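Side-chain contacts in methanogen homoaconitase small subunit (Methanocaldococcus jannaschii, PDB 2PKP), which forms, with the large subunit HacA, a hydro-lyase that reversibly dehydrates homocitrate to cis-homoaconitate and hydrates this to homoisocitrate: residues P30-L33 with A34-M38; F91-N94 with A95-G99. All blocks are in the same frame, centred on the assembly; numbering follows the deposited sequence.

Interaction 1 (P30-L33 with A34-M38)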
ATOM      1  N   PRO A  30     -13.547  -0.879  10.466  1.00 52.48           N
ATOM      2  CA  PRO A  30     -13.045   0.230   9.653  1.00 47.67           C
ATOM      3  C   PRO A  30     -13.481   0.053   8.202  1.00 44.74           C
ATOM      4  O   PRO A  30     -13.741   1.023   7.495  1.00 39.83           O
ATOM      5  CB  PRO A  30     -11.534   0.126   9.833  1.00 47.42           C
ATOM      6  CG  PRO A  30     -11.325  -1.345   9.994  1.00 49.99           C
ATOM      7  CD  PRO A  30     -12.440  -1.734  10.931  1.00 50.77           C
ATOM      8  N   TYR A  31     -13.559  -1.199   7.768  1.00 44.39           N
ATOM      9  CA  TYR A  31     -13.985  -1.515   6.413  1.00 45.78           C
ATOM     10  C   TYR A  31     -15.445  -1.114   6.251  1.00 46.77           C
ATOM     11  O   TYR A  31     -15.884  -0.762   5.155  1.00 47.49           O
ATOM     12  CB  TYR A  31     -13.817  -3.010   6.136  1.00 47.32           C
ATOM     13  CG  TYR A  31     -12.383  -3.429   5.899  1.00 47.40           C
ATOM     14  CD1 TYR A  31     -11.694  -3.000   4.765  1.00 48.24           C
ATOM     15  CD2 TYR A  31     -11.713  -4.249   6.806  1.00 47.70           C
ATOM     16  CE1 TYR A  31     -10.374  -3.375   4.540  1.00 49.88           C
ATOM     17  CE2 TYR A  31     -10.391  -4.632   6.591  1.00 47.27           C
ATOM     18  CZ  TYR A  31      -9.729  -4.190   5.455  1.00 49.59           C
ATOM     19  OH  TYR A  31      -8.422  -4.555   5.228  1.00 52.68           O
ATOM     20  N   GLU A  32     -16.190  -1.168   7.352  1.00 47.61           N
ATOM     21  CA  GLU A  32     -17.599  -0.793   7.343  1.00 47.96           C
ATOM     22  C   GLU A  32     -17.659   0.706   7.082  1.00 42.46           C
ATOM     23  O   GLU A  32     -18.526   1.196   6.359  1.00 39.88           O
ATOM     24  CB  GLU A  32     -18.238  -1.112   8.695  1.00 55.67           C
ATOM     25  CG  GLU A  32     -19.761  -1.065   8.706  1.00 66.55           C
ATOM     26  CD  GLU A  32     -20.384  -2.121   7.809  1.00 72.82           C
ATOM     27  OE1 GLU A  32     -20.027  -3.311   7.952  1.00 78.28           O
ATOM     28  OE2 GLU A  32     -21.238  -1.763   6.970  1.00 78.02           O
ATOM     29  N   LEU A  33     -16.724   1.431   7.685  1.00 37.32           N
ATOM     30  CA  LEU A  33     -16.637   2.871   7.512  1.00 32.83           C
ATOM     31  C   LEU A  33     -16.203   3.174   6.085  1.00 30.39           C
ATOM     32  O   LEU A  33     -16.753   4.055   5.426  1.00 31.45           O
ATOM     33  CB  LEU A  33     -15.616   3.455   8.494  1.00 33.40           C
ATOM     34  CG  LEU A  33     -16.029   3.489   9.970  1.00 31.60           C
ATOM     35  CD1 LEU A  33     -14.841   3.891  10.838  1.00 29.98           C
ATOM     36  CD2 LEU A  33     -17.186   4.471  10.146  1.00 27.23           C
ATOM     37  N   ALA A  34     -15.218   2.421   5.610  1.00 27.05           N
ATOM     38  CA  ALA A  34     -14.687   2.604   4.267  1.00 24.61           C
ATOM     39  C   ALA A  34     -15.756   2.420   3.193  1.00 24.10           C
ATOM     40  O   ALA A  34     -15.734   3.102   2.172  1.00 21.89           O
ATOM     41  CB  ALA A  34     -13.530   1.638   4.033  1.00 26.47           C
ATOM     42  N   SER A  35     -16.700   1.514   3.427  1.00 23.54           N
ATOM     43  CA  SER A  35     -17.754   1.259   2.454  1.00 25.11           C
ATOM     44  C   SER A  35     -18.650   2.478   2.215  1.00 24.11           C
ATOM     45  O   SER A  35     -19.454   2.495   1.285  1.00 25.96           O
ATOM     46  CB  SER A  35     -18.599   0.057   2.896  1.00 26.35           C
ATOM     47  OG  SER A  35     -19.288   0.331   4.101  1.00 36.24           O
ATOM     48  N   HIS A  36     -18.515   3.502   3.050  1.00 23.68           N
ATOM     49  CA  HIS A  36     -19.315   4.708   2.867  1.00 23.76           C
ATOM     50  C   HIS A  36     -18.455   5.957   2.746  1.00 22.90           C
ATOM     51  O   HIS A  36     -18.909   7.069   3.005  1.00 24.82           O
ATOM     52  CB  HIS A  36     -20.323   4.859   4.008  1.00 23.65           C
ATOM     53  CG  HIS A  36     -21.334   3.755   4.045  1.00 25.56           C
ATOM     54  ND1 HIS A  36     -21.168   2.619   4.805  1.00 26.19           N
ATOM     55  CD2 HIS A  36     -22.472   3.570   3.334  1.00 23.15           C
ATOM     56  CE1 HIS A  36     -22.157   1.779   4.560  1.00 26.49           C
ATOM     57  NE2 HIS A  36     -22.964   2.331   3.672  1.00 27.94           N
ATOM     58  N   CYS A  37     -17.208   5.761   2.331  1.00 23.51           N
ATOM     59  CA  CYS A  37     -16.282   6.865   2.160  1.00 21.45           C
ATOM     60  C   CYS A  37     -16.788   7.815   1.078  1.00 21.61           C
ATOM     61  O   CYS A  37     -17.164   7.382  -0.011  1.00 21.97           O
ATOM     62  CB  CYS A  37     -14.897   6.331   1.781  1.00 24.84           C
ATOM     63  SG  CYS A  37     -13.623   7.611   1.704  1.00 18.65           S
ATOM     64  N   MET A  38     -16.797   9.108   1.389  1.00 19.70           N
ATOM     65  CA  MET A  38     -17.256  10.147   0.460  1.00 23.76           C
ATOM     66  C   MET A  38     -18.740  10.033   0.098  1.00 25.66           C
ATOM     67  O   MET A  38     -19.216  10.739  -0.795  1.00 25.05           O
ATOM     68  CB  MET A  38     -16.439  10.121  -0.840  1.00 22.46           C
ATOM     69  CG  MET A  38     -14.937  10.114  -0.650  1.00 22.36           C
ATOM     70  SD  MET A  38     -14.390  11.433   0.435  1.00 21.29           S
ATOM     71  CE  MET A  38     -14.660  12.855  -0.591  1.00 18.89           C
TER
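The imidazole of His36 turns an edge to the backbone of Glu32: the carbonyl O of Glu32 lies near the ring plane, 3.4 Å from ND1, in a weak but fairly straight hydrogen bond. Tyr24, from outside the contact, stacks on this ring. The Tyr31 ring meets Tyr76 edge-to-face and Lys158 of the second subunit in a cation-pi contact.

Glu32 O has a second and closer donor, the hydroxyl of Ser35, with OG 2.5 Å away and 35° out of the carbonyl plane. Lying between the backbone N and the carbonyl carbon (chi1 65°), OG is folded back over the preceding turn, where a short polar side chain suits the place. With an alanine here the hydroxyl is lost, which would probably cost Glu32 O its closer side-chain donor, with the long, weak bond from His36 as the side-chain donor that remains.

The backbone underneath is closing a helix. Ala34 N binds Pro30 O at 2.8 Å and Ser35 N binds Tyr31 O at 3.0 Å, both i to i+4, whereas His36 N reaches back only three residues to Leu33 O at 3.0 Å. From Ala34 to Cys37 the chain then makes a type I turn. The small methyl of Ala34 fits close over the carbonyls, its CB 3.5 Å from Pro30 O, and it also touches Tyr76. Leu33, apolar and buried, packs on Gln69 and Ile72 of helix 68-75.

Two side-chain donors thus converge on one carbonyl at the end of helix 30-34, where His36 N turns to Leu33 O rather than to Glu32 O. The carboxylate of Glu32 stays near, OE2 4.9 Å from His36 ND1, not touching it, and might modestly favour a protonated imidazole.

Interaction 2 (F91-N94 with A95-G99); sequences FYRN and AINVG
Regular i to i+4 bonds carry the helix from Phe91 to Asn97, Ala95 N meeting Phe91 O at 2.8 Å, Ile96 N meeting Tyr92 O and Asn97 N meeting Arg93 O, before a weak Val98 N to Asn94 O bond.

On the inner side, Phe91 brings its CE2 to 4.2 Å from CB of Ala95, a residue small enough to sit against Pro102 of strand 101-104. Tyr92, its CG anti to the backbone N (chi1 -170°), crosses Ile96 obliquely, CE2 of Tyr92 3.9 Å from CG1 of Ile96; the branched Ile96 also packs against helix 141-148.

The polar side is joined by one water. It accepts from Asn97 ND2 at 2.7 Å and weakly from Arg93 NH1, and donates to Asn94 OD1 at 3.0 Å. Thus two donors that cannot bond each other, with guanidinium and amide planes 45° apart, share a common acceptor; Asn94 supplies the acceptor and Asn97 a donor, so asparagine's two-sided amide suits either place.

Gly99, the first residue to leave helical angles (phi 87°), forms a Schellman motif, where a CB would jam against the preceding carbonyl. Helix 89-98 is the helix of the crossover in the beta-alpha-beta unit of strands 81-84 and 101-104.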
ATOM      1  N   PHE A  91      -8.012  17.321  10.640  1.00 24.34           N
ATOM      2  CA  PHE A  91      -7.969  16.205   9.705  1.00 21.84           C
ATOM      3  C   PHE A  91      -6.518  15.842   9.404  1.00 19.86           C
ATOM      4  O   PHE A  91      -6.144  14.674   9.414  1.00 18.16           O
ATOM      5  CB  PHE A  91      -8.672  16.569   8.395  1.00 20.55           C
ATOM      6  CG  PHE A  91      -8.576  15.495   7.347  1.00 18.57           C
ATOM      7  CD1 PHE A  91      -9.510  14.466   7.300  1.00 16.99           C
ATOM      8  CD2 PHE A  91      -7.520  15.488   6.437  1.00 18.34           C
ATOM      9  CE1 PHE A  91      -9.399  13.438   6.360  1.00 17.27           C
ATOM     10  CE2 PHE A  91      -7.397  14.462   5.489  1.00 18.28           C
ATOM     11  CZ  PHE A  91      -8.341  13.435   5.455  1.00 17.47           C
ATOM     12  N   TYR A  92      -5.710  16.865   9.138  1.00 21.66           N
ATOM     13  CA  TYR A  92      -4.300  16.681   8.814  1.00 21.26           C
ATOM     14  C   TYR A  92      -3.601  15.847   9.882  1.00 23.95           C
ATOM     15  O   TYR A  92      -2.871  14.901   9.578  1.00 21.20           O
ATOM     16  CB  TYR A  92      -3.614  18.042   8.702  1.00 21.35           C
ATOM     17  CG  TYR A  92      -2.211  17.974   8.148  1.00 25.73           C
ATOM     18  CD1 TYR A  92      -1.977  18.098   6.777  1.00 25.49           C
ATOM     19  CD2 TYR A  92      -1.119  17.774   8.989  1.00 27.74           C
ATOM     20  CE1 TYR A  92      -0.699  18.025   6.260  1.00 28.81           C
ATOM     21  CE2 TYR A  92       0.171  17.699   8.480  1.00 32.19           C
ATOM     22  CZ  TYR A  92       0.375  17.824   7.117  1.00 33.06           C
ATOM     23  OH  TYR A  92       1.652  17.750   6.607  1.00 37.06           O
ATOM     24  N   ARG A  93      -3.833  16.214  11.137  1.00 25.42           N
ATOM     25  CA  ARG A  93      -3.228  15.522  12.264  1.00 28.04           C
ATOM     26  C   ARG A  93      -3.690  14.069  12.321  1.00 24.86           C
ATOM     27  O   ARG A  93      -2.871  13.157  12.466  1.00 23.15           O
ATOM     28  CB  ARG A  93      -3.590  16.244  13.567  1.00 34.33           C
ATOM     29  CG  ARG A  93      -3.035  15.589  14.821  1.00 42.48           C
ATOM     30  CD  ARG A  93      -3.434  16.359  16.074  1.00 51.13           C
ATOM     31  NE  ARG A  93      -4.866  16.283  16.363  1.00 58.50           N
ATOM     32  CZ  ARG A  93      -5.505  15.162  16.686  1.00 63.08           C
ATOM     33  NH1 ARG A  93      -4.841  14.016  16.759  1.00 66.54           N
ATOM     34  NH2 ARG A  93      -6.806  15.188  16.948  1.00 64.35           N
ATOM     35  N   ASN A  94      -4.997  13.855  12.203  1.00 22.79           N
ATOM     36  CA  ASN A  94      -5.545  12.502  12.239  1.00 21.30           C
ATOM     37  C   ASN A  94      -4.991  11.660  11.101  1.00 19.00           C
ATOM     38  O   ASN A  94      -4.668  10.485  11.287  1.00 21.23           O
ATOM     39  CB  ASN A  94      -7.075  12.529  12.160  1.00 23.91           C
ATOM     40  CG  ASN A  94      -7.715  13.098  13.415  1.00 28.28           C
ATOM     41  OD1 ASN A  94      -7.102  13.112  14.485  1.00 29.79           O
ATOM     42  ND2 ASN A  94      -8.957  13.557  13.294  1.00 26.16           N
ATOM     43  N   ALA A  95      -4.879  12.263   9.923  1.00 17.68           N
ATOM     44  CA  ALA A  95      -4.362  11.551   8.763  1.00 18.69           C
ATOM     45  C   ALA A  95      -2.950  11.046   9.056  1.00 17.87           C
ATOM     46  O   ALA A  95      -2.645   9.872   8.847  1.00 16.92           O
ATOM     47  CB  ALA A  95      -4.350  12.465   7.545  1.00 14.83           C
ATOM     48  N   ILE A  96      -2.095  11.943   9.535  1.00 20.09           N
ATOM     49  CA  ILE A  96      -0.718  11.589   9.872  1.00 21.66           C
ATOM     50  C   ILE A  96      -0.698  10.413  10.849  1.00 22.40           C
ATOM     51  O   ILE A  96       0.032   9.437  10.660  1.00 21.37           O
ATOM     52  CB  ILE A  96       0.023  12.769  10.550  1.00 21.44           C
ATOM     53  CG1 ILE A  96       0.118  13.963   9.595  1.00 21.50           C
ATOM     54  CG2 ILE A  96       1.411  12.320  11.002  1.00 20.86           C
ATOM     55  CD1 ILE A  96       0.946  13.703   8.356  1.00 19.71           C
ATOM     56  N   ASN A  97      -1.516  10.506  11.890  1.00 22.62           N
ATOM     57  CA  ASN A  97      -1.558   9.465  12.906  1.00 25.00           C
ATOM     58  C   ASN A  97      -2.052   8.082  12.489  1.00 24.87           C
ATOM     59  O   ASN A  97      -1.797   7.113  13.200  1.00 24.73           O
ATOM     60  CB  ASN A  97      -2.329   9.969  14.127  1.00 23.12           C
ATOM     61  CG  ASN A  97      -1.589  11.086  14.850  1.00 27.24           C
ATOM     62  OD1 ASN A  97      -0.355  11.119  14.862  1.00 29.22           O
ATOM     63  ND2 ASN A  97      -2.332  11.992  15.468  1.00 28.82           N
ATOM     64  N   VAL A  98      -2.751   7.976  11.358  1.00 24.04           N
ATOM     65  CA  VAL A  98      -3.207   6.665  10.885  1.00 22.60           C
ATOM     66  C   VAL A  98      -2.407   6.226   9.667  1.00 22.18           C
ATOM     67  O   VAL A  98      -2.669   5.174   9.091  1.00 21.81           O
ATOM     68  CB  VAL A  98      -4.711   6.639  10.493  1.00 24.53           C
ATOM     69  CG1 VAL A  98      -5.580   6.955  11.709  1.00 24.43           C
ATOM     70  CG2 VAL A  98      -4.974   7.607   9.351  1.00 21.26           C
ATOM     71  N   GLY A  99      -1.432   7.037   9.270  1.00 22.43           N
ATOM     72  CA  GLY A  99      -0.616   6.684   8.118  1.00 23.90           C
ATOM     73  C   GLY A  99      -1.161   7.129   6.766  1.00 24.10           C
ATOM     74  O   GLY A  99      -0.718   6.645   5.725  1.00 25.81           O
TER
HETATM   75  O   HOH W   1      -4.984  11.556  15.907  1.00 43.25           O

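Interaction 1 and interaction 2 are both local helix contacts that follow each other along the chain, their centres 17 Å apart and their nearest atoms about 8 Å apart, without touching. Helix 68-75 is a shared neighbour: Pro30 packs on its Ile72 and Cys37 on its Ile74, while Phe91 and Asn94 pack on its Val71. Interaction 1 is nearer the site that sets substrate choice, the Leu33 side chain being about 8 Å from that of Arg26. Interaction 2 lies away from the annotated sites, with the side chain of Phe91 about 11 Å from the bound zinc ion. The second subunit reaches segment 30-38, through Tyr31 and Glu32, but not helix segment 91-99.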